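Local coordinates for protein lipopolysaccharide heptosyltransferase 2 (Escherichia coli, PDB 1PSW) that transfers the second heptose unit from ADP-L-glycero-D-manno-heptose onto the heptosyl-Kdo2-lipid A module during synthesis of the lipopolysaccharide core, at residues G12-S17 with A39-L44; S19-L24 with P49-A54. All blocks are in the same frame, centred on the assembly; numbering follows the deposited sequence.

Interaction 1. Residues G12-S17 with A39-L44; sequences GDMMMS and AWCRPL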
loop_
_atom_site.group_PDB
_atom_site.type_symbol
_atom_site.label_atom_id
_atom_site.label_comp_id
_atom_site.label_asym_id
_atom_site.label_seq_id
_atom_site.Cartn_x
_atom_site.Cartn_y
_atom_site.Cartn_z
ATOM N N GLY A 12 3.118 -0.704 0.196
ATOM C CA GLY A 12 2.583 -0.131 1.418
ATOM C C GLY A 12 3.053 1.289 1.657
ATOM O O GLY A 12 2.240 2.196 1.829
ATOM N N ASP A 13 4.370 1.473 1.666
ATOM C CA ASP A 13 4.985 2.769 1.889
ATOM C C ASP A 13 4.526 3.800 0.861
ATOM O O ASP A 13 4.270 4.951 1.203
ATOM C CB ASP A 13 6.510 2.631 1.848
ATOM C CG ASP A 13 7.057 1.810 3.001
ATOM O OD1 ASP A 13 6.259 1.181 3.726
ATOM O OD2 ASP A 13 8.293 1.791 3.183
HETATM N N MSE A 14 4.420 3.388 -0.398
HETATM C CA MSE A 14 3.981 4.302 -1.446
HETATM C C MSE A 14 2.550 4.760 -1.170
HETATM O O MSE A 14 2.210 5.926 -1.358
HETATM C CB MSE A 14 4.043 3.621 -2.817
HETATM C CG MSE A 14 3.604 4.517 -3.982
HETATM SE SE MSE A 14 4.655 6.163 -4.139
HETATM C CE MSE A 14 6.319 5.398 -4.742
HETATM N N MSE A 15 1.711 3.839 -0.724
HETATM C CA MSE A 15 0.335 4.187 -0.430
HETATM C C MSE A 15 0.348 5.228 0.701
HETATM O O MSE A 15 -0.358 6.235 0.636
HETATM C CB MSE A 15 -0.436 2.922 -0.025
HETATM C CG MSE A 15 -1.972 3.022 -0.183
HETATM SE SE MSE A 15 -2.541 3.345 -2.013
HETATM C CE MSE A 15 -3.201 5.174 -1.830
HETATM N N MSE A 16 1.161 4.993 1.731
HETATM C CA MSE A 16 1.249 5.927 2.850
HETATM C C MSE A 16 1.757 7.298 2.419
HETATM O O MSE A 16 1.360 8.307 2.984
HETATM C CB MSE A 16 2.188 5.399 3.943
HETATM C CG MSE A 16 1.795 4.077 4.521
HETATM SE SE MSE A 16 -0.037 4.091 5.016
HETATM C CE MSE A 16 0.104 5.245 6.512
ATOM N N SER A 17 2.641 7.332 1.426
ATOM C CA SER A 17 3.200 8.598 0.983
ATOM C C SER A 17 2.137 9.506 0.389
ATOM O O SER A 17 2.344 10.714 0.274
ATOM C CB SER A 17 4.340 8.378 -0.016
ATOM O OG SER A 17 3.883 7.876 -1.259
ATOM N N ALA A 39 9.744 1.690 -12.105
ATOM C CA ALA A 39 8.762 1.588 -13.180
ATOM C C ALA A 39 7.444 0.966 -12.711
ATOM O O ALA A 39 6.374 1.483 -13.014
ATOM C CB ALA A 39 9.340 0.770 -14.334
ATOM N N TRP A 40 7.526 -0.131 -11.965
ATOM C CA TRP A 40 6.324 -0.807 -11.496
ATOM C C TRP A 40 5.457 0.040 -10.559
ATOM O O TRP A 40 4.313 -0.320 -10.267
ATOM C CB TRP A 40 6.685 -2.119 -10.801
ATOM C CG TRP A 40 7.575 -1.953 -9.621
ATOM C CD1 TRP A 40 8.940 -1.986 -9.609
ATOM C CD2 TRP A 40 7.166 -1.707 -8.272
ATOM N NE1 TRP A 40 9.407 -1.777 -8.331
ATOM C CE2 TRP A 40 8.340 -1.602 -7.493
ATOM C CE3 TRP A 40 5.921 -1.563 -7.647
ATOM C CZ2 TRP A 40 8.305 -1.362 -6.119
ATOM C CZ3 TRP A 40 5.887 -1.321 -6.274
ATOM C CH2 TRP A 40 7.075 -1.224 -5.527
ATOM N N CYS A 41 5.998 1.161 -10.091
ATOM C CA CYS A 41 5.252 2.047 -9.204
ATOM C C CYS A 41 4.358 3.008 -9.975
ATOM O O CYS A 41 3.347 3.484 -9.452
ATOM C CB CYS A 41 6.204 2.861 -8.322
ATOM S SG CYS A 41 7.014 1.931 -7.004
ATOM N N ARG A 42 4.725 3.296 -11.217
ATOM C CA ARG A 42 3.944 4.225 -12.020
ATOM C C ARG A 42 2.441 3.953 -12.015
ATOM O O ARG A 42 1.650 4.883 -11.902
ATOM C CB ARG A 42 4.444 4.252 -13.471
ATOM C CG ARG A 42 3.593 5.152 -14.367
ATOM C CD ARG A 42 4.410 6.215 -15.086
ATOM N NE ARG A 42 3.551 7.129 -15.838
ATOM C CZ ARG A 42 3.998 8.061 -16.673
ATOM N NH1 ARG A 42 5.302 8.207 -16.868
ATOM N NH2 ARG A 42 3.141 8.847 -17.313
ATOM N N PRO A 43 2.029 2.677 -12.142
ATOM C CA PRO A 43 0.595 2.362 -12.151
ATOM C C PRO A 43 -0.168 2.868 -10.926
ATOM O O PRO A 43 -1.263 3.415 -11.053
ATOM C CB PRO A 43 0.579 0.839 -12.256
ATOM C CG PRO A 43 1.812 0.561 -13.061
ATOM C CD PRO A 43 2.826 1.467 -12.411
ATOM N N LEU A 44 0.413 2.694 -9.743
ATOM C CA LEU A 44 -0.236 3.132 -8.510
ATOM C C LEU A 44 -0.324 4.650 -8.451
ATOM O O LEU A 44 -1.358 5.218 -8.077
ATOM C CB LEU A 44 0.535 2.608 -7.300
ATOM C CG LEU A 44 -0.129 2.776 -5.935
ATOM C CD1 LEU A 44 -1.535 2.204 -5.972
ATOM C CD2 LEU A 44 0.704 2.076 -4.875
#
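Met14 and Leu44 pass alongside each other, each running toward the other's helix. A branch methyl of Leu44 rests against the flank of Met14: Met14 CG lies 3.9 Å from Leu44 CD2. Met14 is a selenomethionine, as are Met15 and Met16. With CG anti to the backbone N (chi1 -180°), its chain sets out toward residues 39-44 and then bends twice. The bends carry the end methyl to the sulfur of Cys41, where Met14 CE stands 4.2 Å from Cys41 SG. Cys41 SG also lies over one face of the Trp40 ring, 3.4 Å above the plane and offset toward the rim. The sulfur is therefore flanked by a methyl and an aromatic face.

Leu44 forks between two partners. While CD2 meets Met14, the other branch turns to Met15, and Leu44 CD1 lies 4.2 Å from Met15 SE. Beyond this pair, Met15 packs on His274 and Ala278 of helix 271-278. Leu44 touches Val256 of helix 252-260. Both of those helices belong to the second Rossmann-like half of the GT-B fold, so the contact sits where the two halves face each other.

Beside the base of Met14, Ser17 OG donates to Met14 O at 2.6 Å, tilted 22° from the carbonyl plane. This bond stays within helix 11-27. The same hydroxyl is hydrogen-bonded to Tyr21 OH.

All four touching residues are buried. The groups that meet are selenoether, thiol and aliphatic, so the contact probably rests on dispersion and the exclusion of water rather than on directed bonds.

Interaction 2. Residues S19-L24 with P49-A54; sequences SLYRTL and PEVNEA
Glu50 lies against both Tyr21 and Arg22 and has the most surface buried in this contact. Its base meets the base of the tyrosine: Glu50 CB is 3.7 Å from Tyr21 CB. The chain then bends at chi2 (76°) and swings its carboxylate over the aliphatic part of Arg22. There Glu50 OE2 comes to 3.6 Å from Arg22 CG. The guanidinium and carboxylate planes are turned 48° apart.

The charges do not pair directly. Glu50 OE2 lies 4.4 Å from Arg22 NE, far off the plane of the guanidinium, where none of its N-H groups is aimed. A water joins them instead. It donates to Glu50 OE2 at 2.7 Å and accepts from Arg22 NE at 3.1 Å. Arg22 NH1 is bonded to the backbone O of Trp157, which holds the far end of the side chain. The opposite charges probably still attract across the water.

The contact belongs to the N-terminal Rossmann-like half of the GT-B fold. Helix 11-27 follows strand 2-6, one of the two middle strands of the parallel sheet. It packs here on the start of strand 51-56, at one edge of that sheet, and on the loop residue Glu50 just before it.

Tyr21 makes the apolar side of the contact. Tyr21 and Val51 run next to each other in a common direction. Val51 CG2 is 3.9 Å from Tyr21 CD2 and approaches the ring obliquely. Both residues also touch Val35 on the neighbouring strand 32-37. Tyr21 OH is hydrogen-bonded to Ser17 OG, one turn earlier in the helix.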
loop_
_atom_site.group_PDB
_atom_site.type_symbol
_atom_site.label_atom_id
_atom_site.label_comp_id
_atom_site.label_asym_id
_atom_site.label_seq_id
_atom_site.Cartn_x
_atom_site.Cartn_y
_atom_site.Cartn_z
ATOM N N SER A 19 -0.372 10.484 1.805
ATOM C CA SER A 19 -0.752 11.426 2.856
ATOM C C SER A 19 0.101 12.685 2.804
ATOM O O SER A 19 -0.386 13.781 3.088
ATOM C CB SER A 19 -0.622 10.787 4.237
ATOM O OG SER A 19 -1.650 9.837 4.440
ATOM N N LEU A 20 1.376 12.533 2.462
ATOM C CA LEU A 20 2.246 13.691 2.343
ATOM C C LEU A 20 1.769 14.552 1.167
ATOM O O LEU A 20 1.675 15.774 1.292
ATOM C CB LEU A 20 3.707 13.265 2.121
ATOM C CG LEU A 20 4.660 14.411 1.748
ATOM C CD1 LEU A 20 4.709 15.448 2.871
ATOM C CD2 LEU A 20 6.054 13.852 1.483
ATOM N N TYR A 21 1.469 13.917 0.034
ATOM C CA TYR A 21 1.010 14.651 -1.151
ATOM C C TYR A 21 -0.296 15.393 -0.864
ATOM O O TYR A 21 -0.463 16.549 -1.268
ATOM C CB TYR A 21 0.810 13.713 -2.356
ATOM C CG TYR A 21 1.965 12.748 -2.594
ATOM C CD1 TYR A 21 3.261 13.073 -2.201
ATOM C CD2 TYR A 21 1.752 11.495 -3.169
ATOM C CE1 TYR A 21 4.317 12.176 -2.356
ATOM C CE2 TYR A 21 2.799 10.588 -3.336
ATOM C CZ TYR A 21 4.079 10.938 -2.920
ATOM O OH TYR A 21 5.112 10.044 -3.038
ATOM N N ARG A 22 -1.222 14.728 -0.174
ATOM C CA ARG A 22 -2.492 15.348 0.178
ATOM C C ARG A 22 -2.247 16.516 1.125
ATOM O O ARG A 22 -2.890 17.554 1.018
ATOM C CB ARG A 22 -3.430 14.339 0.853
ATOM C CG ARG A 22 -4.005 13.254 -0.055
ATOM C CD ARG A 22 -5.138 12.527 0.650
ATOM N NE ARG A 22 -6.287 13.406 0.842
ATOM C CZ ARG A 22 -7.293 13.174 1.680
ATOM N NH1 ARG A 22 -7.307 12.081 2.432
ATOM N NH2 ARG A 22 -8.304 14.033 1.755
ATOM N N THR A 23 -1.317 16.343 2.058
ATOM C CA THR A 23 -1.019 17.399 3.011
ATOM C C THR A 23 -0.323 18.581 2.333
ATOM O O THR A 23 -0.605 19.738 2.653
ATOM C CB THR A 23 -0.152 16.868 4.173
ATOM O OG1 THR A 23 -0.827 15.770 4.794
ATOM C CG2 THR A 23 0.077 17.954 5.218
ATOM N N LEU A 24 0.566 18.299 1.386
ATOM C CA LEU A 24 1.279 19.361 0.681
ATOM C C LEU A 24 0.330 20.273 -0.084
ATOM O O LEU A 24 0.508 21.486 -0.107
ATOM C CB LEU A 24 2.299 18.766 -0.293
ATOM C CG LEU A 24 3.579 18.200 0.325
ATOM C CD1 LEU A 24 4.346 17.419 -0.725
ATOM C CD2 LEU A 24 4.424 19.324 0.888
ATOM N N PRO A 49 -4.618 11.395 -7.634
ATOM C CA PRO A 49 -4.840 12.697 -8.269
ATOM C C PRO A 49 -3.881 13.803 -7.825
ATOM O O PRO A 49 -3.718 14.806 -8.521
ATOM C CB PRO A 49 -6.298 13.006 -7.923
ATOM C CG PRO A 49 -6.476 12.337 -6.602
ATOM C CD PRO A 49 -5.771 11.014 -6.801
ATOM N N GLU A 50 -3.257 13.620 -6.667
ATOM C CA GLU A 50 -2.319 14.606 -6.145
ATOM C C GLU A 50 -0.999 14.615 -6.915
ATOM O O GLU A 50 -0.244 15.590 -6.856
ATOM C CB GLU A 50 -2.018 14.333 -4.665
ATOM C CG GLU A 50 -3.228 14.352 -3.729
ATOM C CD GLU A 50 -4.099 13.108 -3.832
ATOM O OE1 GLU A 50 -3.595 12.043 -4.265
ATOM O OE2 GLU A 50 -5.290 13.189 -3.457
ATOM N N VAL A 51 -0.725 13.534 -7.638
ATOM C CA VAL A 51 0.520 13.413 -8.390
ATOM C C VAL A 51 0.430 13.951 -9.815
ATOM O O VAL A 51 -0.406 13.520 -10.606
ATOM C CB VAL A 51 0.994 11.945 -8.427
ATOM C CG1 VAL A 51 2.208 11.803 -9.332
ATOM C CG2 VAL A 51 1.330 11.494 -7.014
ATOM N N ASN A 52 1.303 14.901 -10.130
ATOM C CA ASN A 52 1.326 15.507 -11.449
ATOM C C ASN A 52 1.935 14.574 -12.481
ATOM O O ASN A 52 1.321 14.291 -13.507
ATOM C CB ASN A 52 2.120 16.816 -11.427
ATOM C CG ASN A 52 2.253 17.440 -12.809
ATOM O OD1 ASN A 52 1.253 17.700 -13.482
ATOM N ND2 ASN A 52 3.490 17.686 -13.236
ATOM N N GLU A 53 3.143 14.096 -12.206
ATOM C CA GLU A 53 3.833 13.215 -13.139
ATOM C C GLU A 53 4.748 12.214 -12.443
ATOM O O GLU A 53 5.311 12.497 -11.385
ATOM C CB GLU A 53 4.662 14.055 -14.110
ATOM C CG GLU A 53 5.267 13.268 -15.255
ATOM C CD GLU A 53 6.277 14.075 -16.044
ATOM O OE1 GLU A 53 5.940 15.202 -16.469
ATOM O OE2 GLU A 53 7.408 13.579 -16.242
ATOM N N ALA A 54 4.895 11.042 -13.048
ATOM C CA ALA A 54 5.755 10.005 -12.494
ATOM C C ALA A 54 7.081 9.987 -13.250
ATOM O O ALA A 54 7.183 9.393 -14.321
ATOM C CB ALA A 54 5.071 8.652 -12.598
HETATM O O HOH W 1 -6.444 15.016 -1.822
#

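In the fold
Both interactions use helix 11-27, and their centres are about 12 Å apart. Interaction 1 is fully buried and lies nearer the centre of the chain, beside helices 252-260 and 271-278 of the half built on the second sheet. Interaction 2 is farther out, only partly buried, and joins the helix to the start of the edge strand 51-56 and the residue before it. The chemistry follows the place: selenium, sulfur and methyl groups meet in the first, whereas the second adds a water-bridged charge pair to its apolar part. Their segments also touch in packing, Met14 SE 4.1 Å from Tyr21 OH and Arg42 NH1 3.4 Å from Ala54 O.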